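Local coordinates for protein beta-galactosidase/beta-glucuronidase (Faecalibacterium prausnitzii L2-6, PDB 6MVF) that binds flavin mononucleotide and, as a family 2 glycoside hydrolase, probably cleaves beta-glucuronides, with beta-galactosidase activity also possible, at residues Ile396-Leu401 against Ser451-Phe456; Asp208-Met213 against Glu265-Ile270; Leu36-Gly41 against His52-Val57. All coordinates share one frame; numbering follows the deposited sequence.

Contact 1: Ile396-Leu401 against Ser451-Phe456; sequences ISNEIL and SYNHYF
At the C-terminal mouth of the TIM barrel, N398, the last residue of strand 391-398, and E399 just after it meet N453 of strand 450-453. The position matches the Asn-Glu motif of family 2 hydrolases, whose glutamate serves as the acid/base, so the contact is consistent with a place at the active site. The side chain of N453 sets out toward segment 396-401, and its amide nitrogen gives a hydrogen to each neighbour. One bond goes from N453 ND2 to N398 OD1 at 2.9 Å, bent, with the two amide planes moderately twisted against each other. The other runs from N453 ND2 to E399 OE2 at 3.2 Å and is nearly straight (170°), but it arrives from above the carboxylate plane, 43° out of it. With CG anti to the backbone N (chi1 178°), the N398 amide comes within bonding distance of N453. A water adds a further, indirect link, donating to E399 OE2 at 3.1 Å and to N453 O at 3.0 Å. The other end of the N453 amide is fixed as well, since OD1 bonds S485 OG, and N398 OD1 also accepts from R333 NH2. Strand 428-433 lies between the two strands in the barrel wall, and its A432 touches both asparagines; strand 482-487 comes next after 450-453 and brings E486 against N398 and N453.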
ATOM      1  N   ILE A 396      27.075  26.205 -18.594  1.00 27.52           N
ATOM      2  CA  ILE A 396      27.634  27.308 -17.815  1.00 31.18           C
ATOM      3  C   ILE A 396      26.921  28.649 -18.019  1.00 30.88           C
ATOM      4  O   ILE A 396      27.075  29.541 -17.169  1.00 31.42           O
ATOM      5  CB  ILE A 396      29.153  27.466 -18.059  1.00 35.44           C
ATOM      6  CG1 ILE A 396      29.458  27.845 -19.507  1.00 33.20           C
ATOM      7  CG2 ILE A 396      29.937  26.195 -17.635  1.00 28.90           C
ATOM      8  CD1 ILE A 396      30.885  28.315 -19.694  1.00 35.30           C
ATOM      9  N   SER A 397      26.142  28.816 -19.093  1.00 25.86           N
ATOM     10  CA  SER A 397      25.321  30.020 -19.267  1.00 29.13           C
ATOM     11  C   SER A 397      24.280  29.791 -20.354  1.00 25.33           C
ATOM     12  O   SER A 397      24.438  28.931 -21.222  1.00 28.43           O
ATOM     13  CB  SER A 397      26.160  31.262 -19.616  1.00 32.95           C
ATOM     14  OG  SER A 397      26.743  31.163 -20.905  1.00 29.32           O
ATOM     15  N   ASN A 398      23.221  30.594 -20.304  1.00 32.68           N
ATOM     16  CA  ASN A 398      22.191  30.623 -21.343  1.00 33.34           C
ATOM     17  C   ASN A 398      22.061  32.046 -21.868  1.00 31.69           C
ATOM     18  O   ASN A 398      21.746  32.963 -21.102  1.00 33.15           O
ATOM     19  CB  ASN A 398      20.833  30.135 -20.816  1.00 31.10           C
ATOM     20  CG  ASN A 398      19.739  30.214 -21.872  1.00 37.10           C
ATOM     21  OD1 ASN A 398      19.752  29.450 -22.846  1.00 34.30           O
ATOM     22  ND2 ASN A 398      18.785  31.133 -21.688  1.00 33.47           N
ATOM     23  N   GLU A 399      22.324  32.231 -23.162  1.00 29.67           N
ATOM     24  CA  GLU A 399      22.010  33.487 -23.853  1.00 37.07           C
ATOM     25  C   GLU A 399      22.641  34.696 -23.163  1.00 34.11           C
ATOM     26  O   GLU A 399      22.057  35.781 -23.126  1.00 29.92           O
ATOM     27  CB  GLU A 399      20.495  33.674 -23.976  1.00 32.59           C
ATOM     28  CG  GLU A 399      19.833  32.711 -24.918  1.00 26.99           C
ATOM     29  CD  GLU A 399      18.364  33.042 -25.132  1.00 44.37           C
ATOM     30  OE1 GLU A 399      17.835  33.878 -24.362  1.00 47.59           O
ATOM     31  OE2 GLU A 399      17.736  32.472 -26.063  1.00 43.08           O
ATOM     32  N   ILE A 400      23.854  34.513 -22.629  1.00 29.76           N
ATOM     33  CA  ILE A 400      24.484  35.545 -21.812  1.00 36.60           C
ATOM     34  C   ILE A 400      24.823  36.822 -22.606  1.00 38.84           C
ATOM     35  O   ILE A 400      25.061  37.881 -22.004  1.00 37.07           O
ATOM     36  CB  ILE A 400      25.732  34.953 -21.109  1.00 31.65           C
ATOM     37  CG1 ILE A 400      26.072  35.770 -19.859  1.00 35.40           C
ATOM     38  CG2 ILE A 400      26.926  34.870 -22.060  1.00 29.17           C
ATOM     39  CD1 ILE A 400      24.859  36.096 -18.977  1.00 31.99           C
ATOM     40  N   LEU A 401      24.816  36.770 -23.940  1.00 33.49           N
ATOM     41  CA  LEU A 401      25.113  37.962 -24.736  1.00 35.68           C
ATOM     42  C   LEU A 401      23.911  38.860 -24.967  1.00 40.21           C
ATOM     43  O   LEU A 401      24.051  39.865 -25.668  1.00 43.51           O
ATOM     44  CB  LEU A 401      25.679  37.592 -26.107  1.00 34.43           C
ATOM     45  CG  LEU A 401      27.005  36.851 -26.191  1.00 31.21           C
ATOM     46  CD1 LEU A 401      27.463  36.832 -27.630  1.00 33.79           C
ATOM     47  CD2 LEU A 401      28.025  37.471 -25.283  1.00 29.80           C
ATOM     48  N   SER A 451      25.746  24.812 -28.108  1.00 24.56           N
ATOM     49  CA  SER A 451      24.423  24.779 -28.704  1.00 29.30           C
ATOM     50  C   SER A 451      23.896  26.194 -28.921  1.00 28.19           C
ATOM     51  O   SER A 451      24.278  27.141 -28.225  1.00 29.55           O
ATOM     52  CB  SER A 451      23.436  23.970 -27.847  1.00 29.52           C
ATOM     53  OG  SER A 451      23.670  22.574 -27.963  1.00 34.23           O
ATOM     54  N   TYR A 452      22.988  26.311 -29.878  1.00 25.87           N
ATOM     55  CA  TYR A 452      22.321  27.565 -30.177  1.00 33.73           C
ATOM     56  C   TYR A 452      20.829  27.478 -29.874  1.00 34.34           C
ATOM     57  O   TYR A 452      20.202  26.420 -30.011  1.00 30.14           O
ATOM     58  CB  TYR A 452      22.522  27.957 -31.639  1.00 28.79           C
ATOM     59  CG  TYR A 452      23.739  28.803 -31.915  1.00 27.94           C
ATOM     60  CD1 TYR A 452      24.974  28.224 -32.115  1.00 31.66           C
ATOM     61  CD2 TYR A 452      23.642  30.188 -32.016  1.00 37.79           C
ATOM     62  CE1 TYR A 452      26.091  29.000 -32.407  1.00 38.81           C
ATOM     63  CE2 TYR A 452      24.749  30.977 -32.308  1.00 32.36           C
ATOM     64  CZ  TYR A 452      25.979  30.374 -32.504  1.00 38.85           C
ATOM     65  OH  TYR A 452      27.101  31.136 -32.787  1.00 37.84           O
ATOM     66  N   ASN A 453      20.276  28.614 -29.450  1.00 30.86           N
ATOM     67  CA  ASN A 453      18.839  28.793 -29.307  1.00 29.55           C
ATOM     68  C   ASN A 453      18.316  29.501 -30.564  1.00 38.93           C
ATOM     69  O   ASN A 453      18.570  30.696 -30.765  1.00 37.45           O
ATOM     70  CB  ASN A 453      18.534  29.591 -28.040  1.00 27.69           C
ATOM     71  CG  ASN A 453      18.948  28.860 -26.770  1.00 32.20           C
ATOM     72  OD1 ASN A 453      19.341  27.695 -26.804  1.00 30.84           O
ATOM     73  ND2 ASN A 453      18.843  29.540 -25.639  1.00 31.06           N
ATOM     74  N   HIS A 454      17.579  28.776 -31.412  1.00 31.04           N
ATOM     75  CA  HIS A 454      17.079  29.346 -32.652  1.00 30.65           C
ATOM     76  C   HIS A 454      15.563  29.255 -32.744  1.00 40.15           C
ATOM     77  O   HIS A 454      14.958  28.252 -32.344  1.00 36.86           O
ATOM     78  CB  HIS A 454      17.699  28.659 -33.855  1.00 37.49           C
ATOM     79  CG  HIS A 454      19.081  29.134 -34.155  1.00 42.36           C
ATOM     80  ND1 HIS A 454      19.391  30.471 -34.286  1.00 38.60           N
ATOM     81  CD2 HIS A 454      20.241  28.457 -34.324  1.00 37.03           C
ATOM     82  CE1 HIS A 454      20.685  30.597 -34.523  1.00 38.63           C
ATOM     83  NE2 HIS A 454      21.222  29.389 -34.555  1.00 35.02           N
ATOM     84  N   TYR A 455      14.957  30.305 -33.304  1.00 38.44           N
ATOM     85  CA  TYR A 455      13.515  30.340 -33.506  1.00 31.97           C
ATOM     86  C   TYR A 455      13.183  30.845 -34.905  1.00 34.66           C
ATOM     87  O   TYR A 455      12.224  31.597 -35.106  1.00 32.82           O
ATOM     88  CB  TYR A 455      12.828  31.189 -32.437  1.00 34.35           C
ATOM     89  CG  TYR A 455      12.956  30.672 -31.012  1.00 36.03           C
ATOM     90  CD1 TYR A 455      12.002  29.795 -30.482  1.00 35.54           C
ATOM     91  CD2 TYR A 455      14.007  31.077 -30.189  1.00 29.43           C
ATOM     92  CE1 TYR A 455      12.094  29.324 -29.179  1.00 33.53           C
ATOM     93  CE2 TYR A 455      14.109  30.607 -28.879  1.00 42.92           C
ATOM     94  CZ  TYR A 455      13.145  29.725 -28.384  1.00 36.36           C
ATOM     95  OH  TYR A 455      13.220  29.263 -27.095  1.00 30.83           O
ATOM     96  N   PHE A 456      13.965  30.426 -35.900  1.00 37.27           N
ATOM     97  CA  PHE A 456      13.615  30.719 -37.282  1.00 35.79           C
ATOM     98  C   PHE A 456      12.277  30.081 -37.613  1.00 33.44           C
ATOM     99  O   PHE A 456      12.130  28.855 -37.563  1.00 36.05           O
ATOM    100  CB  PHE A 456      14.700  30.224 -38.235  1.00 36.88           C
ATOM    101  CG  PHE A 456      16.071  30.714 -37.886  1.00 39.53           C
ATOM    102  CD1 PHE A 456      16.352  32.069 -37.890  1.00 39.85           C
ATOM    103  CD2 PHE A 456      17.078  29.815 -37.565  1.00 33.55           C
ATOM    104  CE1 PHE A 456      17.600  32.524 -37.564  1.00 33.42           C
ATOM    105  CE2 PHE A 456      18.321  30.254 -37.247  1.00 35.29           C
ATOM    106  CZ  PHE A 456      18.589  31.617 -37.242  1.00 43.65           C
TER
HETATM  107  O   HOH W   1      17.766  33.020 -29.123  1.00 34.47           O

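Contact 2: Asp208-Met213 against Glu265-Ile270; sequences DSFTVM and EAFDEI
F210 and F267 both carry CG anti to the carbonyl carbon and beside the backbone N (chi1 -71° and -83°), and these settings swing the two rings into the same space between their chains. They meet in a T-shaped pair inside the beta-sandwich, immunoglobulin-like domain of the family 2 hydrolases, with planes at 80° and ring centroids 5.0 Å apart. F210 supplies the edge and F267 the face. The atom that leads is F210 CE1, which stands 3.6 Å above the plane of the F267 ring and over its centre; its nearest atom there is F267 CG at 3.7 Å. F210 CZ follows beside it, 4.0 Å from F267 CE2, so the CE1-CZ side of F210 faces the F267 ring. No hydrogen bond joins the two segments, and the contact rests on these rings alone. Strand 254-262 separates strands 211-217 and 265-274 in the sheet, and the phenylalanines reach each other past it. F267 also lies against M24, and F210 against A171. An alanine in place of F267 would probably leave the edge of F210 without the face it abuts and open a gap beside M24. F267 and D268 together form a classic beta bulge against strand 254-262. Two residues before F267, E265 reaches R551 of the second subunit in a salt bridge. Just beyond the bulge, E269 N donates to D268 OD1 at 2.8 Å, meeting that oxygen from above the carboxylate plane.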
ATOM      1  N   ASP A 208      40.839   7.355  14.923  1.00 38.01           N
ATOM      2  CA  ASP A 208      41.343   6.020  14.605  1.00 32.44           C
ATOM      3  C   ASP A 208      40.360   4.899  14.944  1.00 37.39           C
ATOM      4  O   ASP A 208      40.460   3.810  14.366  1.00 36.78           O
ATOM      5  CB  ASP A 208      42.676   5.780  15.318  1.00 39.94           C
ATOM      6  CG  ASP A 208      43.823   6.573  14.696  1.00 52.42           C
ATOM      7  OD1 ASP A 208      43.676   7.033  13.540  1.00 54.97           O
ATOM      8  OD2 ASP A 208      44.873   6.734  15.356  1.00 55.83           O
ATOM      9  N   SER A 209      39.402   5.134  15.841  1.00 37.30           N
ATOM     10  CA  SER A 209      38.417   4.107  16.170  1.00 31.84           C
ATOM     11  C   SER A 209      37.287   4.005  15.150  1.00 37.11           C
ATOM     12  O   SER A 209      36.462   3.086  15.258  1.00 29.95           O
ATOM     13  CB  SER A 209      37.825   4.360  17.561  1.00 28.13           C
ATOM     14  OG  SER A 209      37.028   5.537  17.607  1.00 32.15           O
ATOM     15  N   PHE A 210      37.219   4.915  14.177  1.00 33.13           N
ATOM     16  CA  PHE A 210      36.183   4.882  13.154  1.00 32.74           C
ATOM     17  C   PHE A 210      36.746   4.377  11.826  1.00 35.15           C
ATOM     18  O   PHE A 210      37.833   4.778  11.404  1.00 36.48           O
ATOM     19  CB  PHE A 210      35.570   6.267  12.978  1.00 25.97           C
ATOM     20  CG  PHE A 210      34.719   6.707  14.139  1.00 31.15           C
ATOM     21  CD1 PHE A 210      33.466   6.126  14.361  1.00 30.00           C
ATOM     22  CD2 PHE A 210      35.153   7.711  14.990  1.00 29.67           C
ATOM     23  CE1 PHE A 210      32.669   6.525  15.424  1.00 30.50           C
ATOM     24  CE2 PHE A 210      34.363   8.120  16.063  1.00 35.33           C
ATOM     25  CZ  PHE A 210      33.116   7.525  16.283  1.00 32.30           C
ATOM     26  N   THR A 211      36.016   3.475  11.177  1.00 33.59           N
ATOM     27  CA  THR A 211      36.292   3.075   9.803  1.00 32.51           C
ATOM     28  C   THR A 211      35.109   3.439   8.904  1.00 26.45           C
ATOM     29  O   THR A 211      34.010   3.745   9.364  1.00 29.65           O
ATOM     30  CB  THR A 211      36.565   1.565   9.697  1.00 34.27           C
ATOM     31  OG1 THR A 211      35.527   0.852  10.368  1.00 37.47           O
ATOM     32  CG2 THR A 211      37.906   1.185  10.282  1.00 18.54           C
ATOM     33  N   VAL A 212      35.342   3.398   7.600  1.00 24.86           N
ATOM     34  CA  VAL A 212      34.282   3.519   6.611  1.00 22.72           C
ATOM     35  C   VAL A 212      34.195   2.198   5.843  1.00 27.56           C
ATOM     36  O   VAL A 212      35.152   1.795   5.168  1.00 24.73           O
ATOM     37  CB  VAL A 212      34.518   4.706   5.667  1.00 32.52           C
ATOM     38  CG1 VAL A 212      33.469   4.713   4.552  1.00 30.47           C
ATOM     39  CG2 VAL A 212      34.480   6.022   6.446  1.00 28.09           C
ATOM     40  N   MET A 213      33.052   1.519   5.962  1.00 30.44           N
ATOM     41  CA  MET A 213      32.818   0.244   5.292  1.00 28.36           C
ATOM     42  C   MET A 213      31.939   0.516   4.082  1.00 29.07           C
ATOM     43  O   MET A 213      30.792   0.945   4.223  1.00 29.67           O
ATOM     44  CB  MET A 213      32.176  -0.773   6.230  1.00 25.36           C
ATOM     45  CG  MET A 213      32.967  -1.007   7.520  1.00 31.37           C
ATOM     46  SD  MET A 213      32.245  -2.300   8.557  1.00 34.01           S
ATOM     47  CE  MET A 213      30.523  -1.787   8.521  1.00 34.05           C
ATOM     48  N   GLU A 265      29.255  -1.321  15.821  1.00 33.98           N
ATOM     49  CA  GLU A 265      28.207  -0.307  15.842  1.00 36.78           C
ATOM     50  C   GLU A 265      28.385   0.613  14.642  1.00 35.60           C
ATOM     51  O   GLU A 265      29.482   1.128  14.413  1.00 28.44           O
ATOM     52  CB  GLU A 265      28.297   0.510  17.139  1.00 35.05           C
ATOM     53  CG  GLU A 265      27.030   0.738  17.900  1.00 42.71           C
ATOM     54  CD  GLU A 265      27.309   1.201  19.344  1.00 47.07           C
ATOM     55  OE1 GLU A 265      27.790   0.380  20.168  1.00 46.75           O
ATOM     56  OE2 GLU A 265      27.061   2.391  19.654  1.00 43.80           O
ATOM     57  N   ALA A 266      27.317   0.846  13.891  1.00 35.08           N
ATOM     58  CA  ALA A 266      27.348   1.879  12.864  1.00 33.67           C
ATOM     59  C   ALA A 266      26.882   3.206  13.463  1.00 35.65           C
ATOM     60  O   ALA A 266      25.799   3.287  14.052  1.00 36.19           O
ATOM     61  CB  ALA A 266      26.487   1.495  11.653  1.00 31.21           C
ATOM     62  N   PHE A 267      27.701   4.246  13.311  1.00 34.07           N
ATOM     63  CA  PHE A 267      27.310   5.577  13.758  1.00 35.83           C
ATOM     64  C   PHE A 267      26.578   6.343  12.664  1.00 36.61           C
ATOM     65  O   PHE A 267      25.570   7.002  12.940  1.00 38.42           O
ATOM     66  CB  PHE A 267      28.540   6.374  14.221  1.00 33.47           C
ATOM     67  CG  PHE A 267      28.961   6.090  15.636  1.00 33.69           C
ATOM     68  CD1 PHE A 267      29.234   4.787  16.055  1.00 31.70           C
ATOM     69  CD2 PHE A 267      29.113   7.131  16.549  1.00 37.37           C
ATOM     70  CE1 PHE A 267      29.634   4.524  17.357  1.00 36.41           C
ATOM     71  CE2 PHE A 267      29.511   6.870  17.863  1.00 37.41           C
ATOM     72  CZ  PHE A 267      29.770   5.570  18.266  1.00 39.51           C
ATOM     73  N   ASP A 268      27.054   6.260  11.424  1.00 29.26           N
ATOM     74  CA  ASP A 268      26.442   6.995  10.331  1.00 27.89           C
ATOM     75  C   ASP A 268      26.377   6.117   9.082  1.00 31.28           C
ATOM     76  O   ASP A 268      27.141   5.156   8.926  1.00 27.53           O
ATOM     77  CB  ASP A 268      27.196   8.305  10.060  1.00 27.17           C
ATOM     78  CG  ASP A 268      26.298   9.362   9.452  1.00 34.17           C
ATOM     79  OD1 ASP A 268      25.095   9.067   9.237  1.00 27.10           O
ATOM     80  OD2 ASP A 268      26.781  10.486   9.199  1.00 35.87           O
ATOM     81  N   GLU A 269      25.443   6.458   8.188  1.00 28.82           N
ATOM     82  CA  GLU A 269      25.220   5.690   6.964  1.00 27.77           C
ATOM     83  C   GLU A 269      24.640   6.602   5.895  1.00 26.75           C
ATOM     84  O   GLU A 269      23.600   7.229   6.118  1.00 30.57           O
ATOM     85  CB  GLU A 269      24.285   4.509   7.232  1.00 35.19           C
ATOM     86  CG  GLU A 269      23.854   3.689   6.014  1.00 37.98           C
ATOM     87  CD  GLU A 269      22.847   2.579   6.400  1.00 53.32           C
ATOM     88  OE1 GLU A 269      23.292   1.421   6.661  1.00 35.33           O
ATOM     89  OE2 GLU A 269      21.616   2.889   6.466  1.00 53.97           O
ATOM     90  N   ILE A 270      25.316   6.677   4.746  1.00 23.30           N
ATOM     91  CA  ILE A 270      24.828   7.403   3.585  1.00 26.67           C
ATOM     92  C   ILE A 270      24.948   6.502   2.362  1.00 31.01           C
ATOM     93  O   ILE A 270      25.672   5.503   2.360  1.00 28.95           O
ATOM     94  CB  ILE A 270      25.578   8.724   3.350  1.00 24.75           C
ATOM     95  CG1 ILE A 270      27.057   8.442   3.091  1.00 26.34           C
ATOM     96  CG2 ILE A 270      25.375   9.668   4.522  1.00 25.52           C
ATOM     97  CD1 ILE A 270      27.864   9.690   2.844  1.00 29.31           C
TER

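Contact 3: Leu36-Gly41 against His52-Val57; sequences LRFPKG and HTWNAV
W54 reaches from its loop toward L36 and F38, and its side chain can be followed outward atom by atom. W54 CB lies 3.7 Å from F38 CZ, near the plane of that ring and at its edge. The methyl L36 CD2 is 4.3 Å from W54 CB. The first torsion places CG between the backbone N and the carbonyl carbon (chi1 62°); the indole presents one face to F38. W54 CG then sits 3.8 Å from F38 CZ, and W54 CD2 comes 3.9 Å from F38 CE2, which hangs over the indole toward its rim. The result is an edge-to-face stack with F38 giving the edge: the F38 ring and the five-membered ring of W54 have centroids 5.3 Å apart and planes at 82°. At the polar end of the indole, NE1 bonds L67 O, which helps to hold the plane in place. L36 CD2 also lies beside H52 CE1 (3.4 Å), on a ring whose ND1 is bonded to Y73 OH. The loop around W54 is itself shaped by an ST turn, in which T53 OG1 accepts from N55 N. All this belongs to the sugar-binding domain of the family 2 hydrolases. L36 belongs to strand 34-37, flanked in its sheet by 46-48 and 70-78; the loop of W54 connects these two neighbours, and Y73 of strand 70-78 touches both L36 and W54.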
ATOM      1  N   LEU A  36       3.450  32.011   7.477  1.00 37.91           N
ATOM      2  CA  LEU A  36       4.116  32.932   6.567  1.00 39.89           C
ATOM      3  C   LEU A  36       3.615  34.341   6.842  1.00 42.64           C
ATOM      4  O   LEU A  36       2.420  34.613   6.688  1.00 46.22           O
ATOM      5  CB  LEU A  36       3.842  32.555   5.114  1.00 34.64           C
ATOM      6  CG  LEU A  36       4.456  33.492   4.086  1.00 34.59           C
ATOM      7  CD1 LEU A  36       5.956  33.541   4.276  1.00 36.79           C
ATOM      8  CD2 LEU A  36       4.115  33.023   2.705  1.00 29.50           C
ATOM      9  N   ARG A  37       4.518  35.224   7.259  1.00 41.97           N
ATOM     10  CA  ARG A  37       4.225  36.645   7.405  1.00 40.87           C
ATOM     11  C   ARG A  37       4.977  37.436   6.342  1.00 44.41           C
ATOM     12  O   ARG A  37       5.976  36.974   5.778  1.00 42.63           O
ATOM     13  CB  ARG A  37       4.600  37.168   8.798  1.00 29.17           C
ATOM     14  CG  ARG A  37       3.827  36.537   9.920  1.00 36.27           C
ATOM     15  CD  ARG A  37       4.348  36.996  11.257  1.00 41.85           C
ATOM     16  NE  ARG A  37       3.567  36.430  12.346  1.00 41.30           N
ATOM     17  CZ  ARG A  37       3.952  35.394  13.076  1.00 38.35           C
ATOM     18  NH1 ARG A  37       5.116  34.821  12.832  1.00 45.43           N
ATOM     19  NH2 ARG A  37       3.176  34.927  14.047  1.00 39.43           N
ATOM     20  N   PHE A  38       4.473  38.638   6.073  1.00 45.58           N
ATOM     21  CA  PHE A  38       5.093  39.569   5.128  1.00 43.94           C
ATOM     22  C   PHE A  38       5.368  40.878   5.852  1.00 42.05           C
ATOM     23  O   PHE A  38       4.437  41.667   6.087  1.00 41.69           O
ATOM     24  CB  PHE A  38       4.197  39.792   3.912  1.00 41.35           C
ATOM     25  CG  PHE A  38       4.133  38.606   2.984  1.00 40.35           C
ATOM     26  CD1 PHE A  38       3.168  37.626   3.152  1.00 43.23           C
ATOM     27  CD2 PHE A  38       5.049  38.462   1.951  1.00 46.34           C
ATOM     28  CE1 PHE A  38       3.112  36.521   2.303  1.00 39.63           C
ATOM     29  CE2 PHE A  38       4.997  37.359   1.099  1.00 38.70           C
ATOM     30  CZ  PHE A  38       4.028  36.387   1.287  1.00 37.11           C
ATOM     31  N   PRO A  39       6.623  41.151   6.225  1.00 44.22           N
ATOM     32  CA  PRO A  39       6.911  42.346   7.041  1.00 43.09           C
ATOM     33  C   PRO A  39       6.485  43.663   6.409  1.00 41.25           C
ATOM     34  O   PRO A  39       6.121  44.585   7.143  1.00 52.76           O
ATOM     35  CB  PRO A  39       8.433  42.284   7.230  1.00 33.10           C
ATOM     36  CG  PRO A  39       8.782  40.869   7.030  1.00 42.81           C
ATOM     37  CD  PRO A  39       7.826  40.340   5.987  1.00 42.07           C
ATOM     38  N   LYS A  40       6.526  43.794   5.085  1.00 41.18           N
ATOM     39  CA  LYS A  40       6.058  45.002   4.415  1.00 40.06           C
ATOM     40  C   LYS A  40       4.546  44.992   4.171  1.00 44.73           C
ATOM     41  O   LYS A  40       4.051  45.820   3.396  1.00 52.30           O
ATOM     42  CB  LYS A  40       6.808  45.206   3.091  1.00 33.21           C
ATOM     43  CG  LYS A  40       8.279  45.594   3.230  1.00 38.66           C
ATOM     44  CD  LYS A  40       9.123  45.136   2.023  1.00 43.16           C
ATOM     45  CE  LYS A  40       8.767  45.867   0.718  1.00 51.95           C
ATOM     46  NZ  LYS A  40       9.184  45.141  -0.567  1.00 48.46           N
ATOM     47  N   GLY A  41       3.818  44.056   4.782  1.00 49.82           N
ATOM     48  CA  GLY A  41       2.367  44.099   4.877  1.00 45.04           C
ATOM     49  C   GLY A  41       1.570  43.792   3.626  1.00 47.38           C
ATOM     50  O   GLY A  41       0.374  44.096   3.591  1.00 50.73           O
ATOM     51  N   HIS A  52       6.209  25.291  -0.642  1.00 31.68           N
ATOM     52  CA  HIS A  52       5.384  26.482  -0.725  1.00 27.88           C
ATOM     53  C   HIS A  52       6.073  27.592  -1.501  1.00 28.71           C
ATOM     54  O   HIS A  52       7.283  27.809  -1.384  1.00 29.55           O
ATOM     55  CB  HIS A  52       5.017  26.996   0.671  1.00 34.89           C
ATOM     56  CG  HIS A  52       4.187  28.234   0.633  1.00 34.23           C
ATOM     57  ND1 HIS A  52       4.733  29.497   0.710  1.00 31.93           N
ATOM     58  CD2 HIS A  52       2.852  28.407   0.462  1.00 34.26           C
ATOM     59  CE1 HIS A  52       3.768  30.394   0.611  1.00 34.71           C
ATOM     60  NE2 HIS A  52       2.618  29.759   0.459  1.00 35.31           N
ATOM     61  N   THR A  53       5.282  28.300  -2.285  1.00 30.23           N
ATOM     62  CA  THR A  53       5.687  29.584  -2.823  1.00 30.46           C
ATOM     63  C   THR A  53       4.513  30.538  -2.710  1.00 32.57           C
ATOM     64  O   THR A  53       3.365  30.139  -2.908  1.00 34.03           O
ATOM     65  CB  THR A  53       6.128  29.504  -4.285  1.00 36.88           C
ATOM     66  OG1 THR A  53       6.348  30.837  -4.770  1.00 35.52           O
ATOM     67  CG2 THR A  53       5.074  28.790  -5.145  1.00 24.89           C
ATOM     68  N   TRP A  54       4.797  31.799  -2.397  1.00 39.28           N
ATOM     69  CA  TRP A  54       3.728  32.793  -2.411  1.00 32.14           C
ATOM     70  C   TRP A  54       3.382  33.257  -3.831  1.00 32.76           C
ATOM     71  O   TRP A  54       2.411  33.996  -3.999  1.00 30.49           O
ATOM     72  CB  TRP A  54       4.091  33.982  -1.496  1.00 25.72           C
ATOM     73  CG  TRP A  54       5.330  34.763  -1.896  1.00 33.85           C
ATOM     74  CD1 TRP A  54       5.442  35.690  -2.915  1.00 31.57           C
ATOM     75  CD2 TRP A  54       6.627  34.685  -1.285  1.00 31.52           C
ATOM     76  NE1 TRP A  54       6.735  36.176  -2.977  1.00 30.38           N
ATOM     77  CE2 TRP A  54       7.481  35.579  -1.992  1.00 30.47           C
ATOM     78  CE3 TRP A  54       7.155  33.942  -0.218  1.00 28.09           C
ATOM     79  CZ2 TRP A  54       8.826  35.755  -1.653  1.00 27.95           C
ATOM     80  CZ3 TRP A  54       8.489  34.117   0.120  1.00 28.78           C
ATOM     81  CH2 TRP A  54       9.313  35.019  -0.599  1.00 31.61           C
ATOM     82  N   ASN A  55       4.121  32.812  -4.858  1.00 34.96           N
ATOM     83  CA  ASN A  55       3.842  33.181  -6.243  1.00 33.33           C
ATOM     84  C   ASN A  55       3.103  32.087  -7.011  1.00 34.97           C
ATOM     85  O   ASN A  55       3.062  32.134  -8.245  1.00 34.99           O
ATOM     86  CB  ASN A  55       5.135  33.547  -6.991  1.00 32.13           C
ATOM     87  CG  ASN A  55       5.861  34.743  -6.381  1.00 33.15           C
ATOM     88  OD1 ASN A  55       7.071  34.693  -6.110  1.00 27.16           O
ATOM     89  ND2 ASN A  55       5.120  35.818  -6.151  1.00 30.50           N
ATOM     90  N   ALA A  56       2.511  31.115  -6.310  1.00 35.68           N
ATOM     91  CA  ALA A  56       1.921  29.956  -6.980  1.00 26.56           C
ATOM     92  C   ALA A  56       0.807  30.349  -7.932  1.00 32.08           C
ATOM     93  O   ALA A  56       0.569  29.657  -8.924  1.00 32.10           O
ATOM     94  CB  ALA A  56       1.383  28.970  -5.952  1.00 23.60           C
ATOM     95  N   VAL A  57       0.094  31.430  -7.645  1.00 39.99           N
ATOM     96  CA  VAL A  57      -0.963  31.914  -8.521  1.00 34.20           C
ATOM     97  C   VAL A  57      -0.535  33.169  -9.282  1.00 34.48           C
ATOM     98  O   VAL A  57      -0.607  33.203 -10.511  1.00 38.30           O
ATOM     99  CB  VAL A  57      -2.275  32.139  -7.739  1.00 36.32           C
ATOM    100  CG1 VAL A  57      -3.359  32.687  -8.650  1.00 25.76           C
ATOM    101  CG2 VAL A  57      -2.704  30.828  -7.111  1.00 33.47           C
TER

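Overall arrangement
The three contacts lie in three different domains and share no strand. The centre of contact 1 lies about 17 Å from the centre of the chain, against about 25 Å for that of contact 3 and about 35 Å for that of contact 2. Their centres stand 33 to 47 Å apart, and no two touch. All are largely buried, yet their chemistry differs: contact 1, at the barrel mouth, is wholly polar, with amide, carboxylate and water, whereas contacts 2 and 3 are apolar and each turns on an edge-to-face aromatic pair. Contact 2 joins segments on two strands of one sheet, separated by a third, beside a subunit interface; contact 3 instead joins a strand end to an irregular loop.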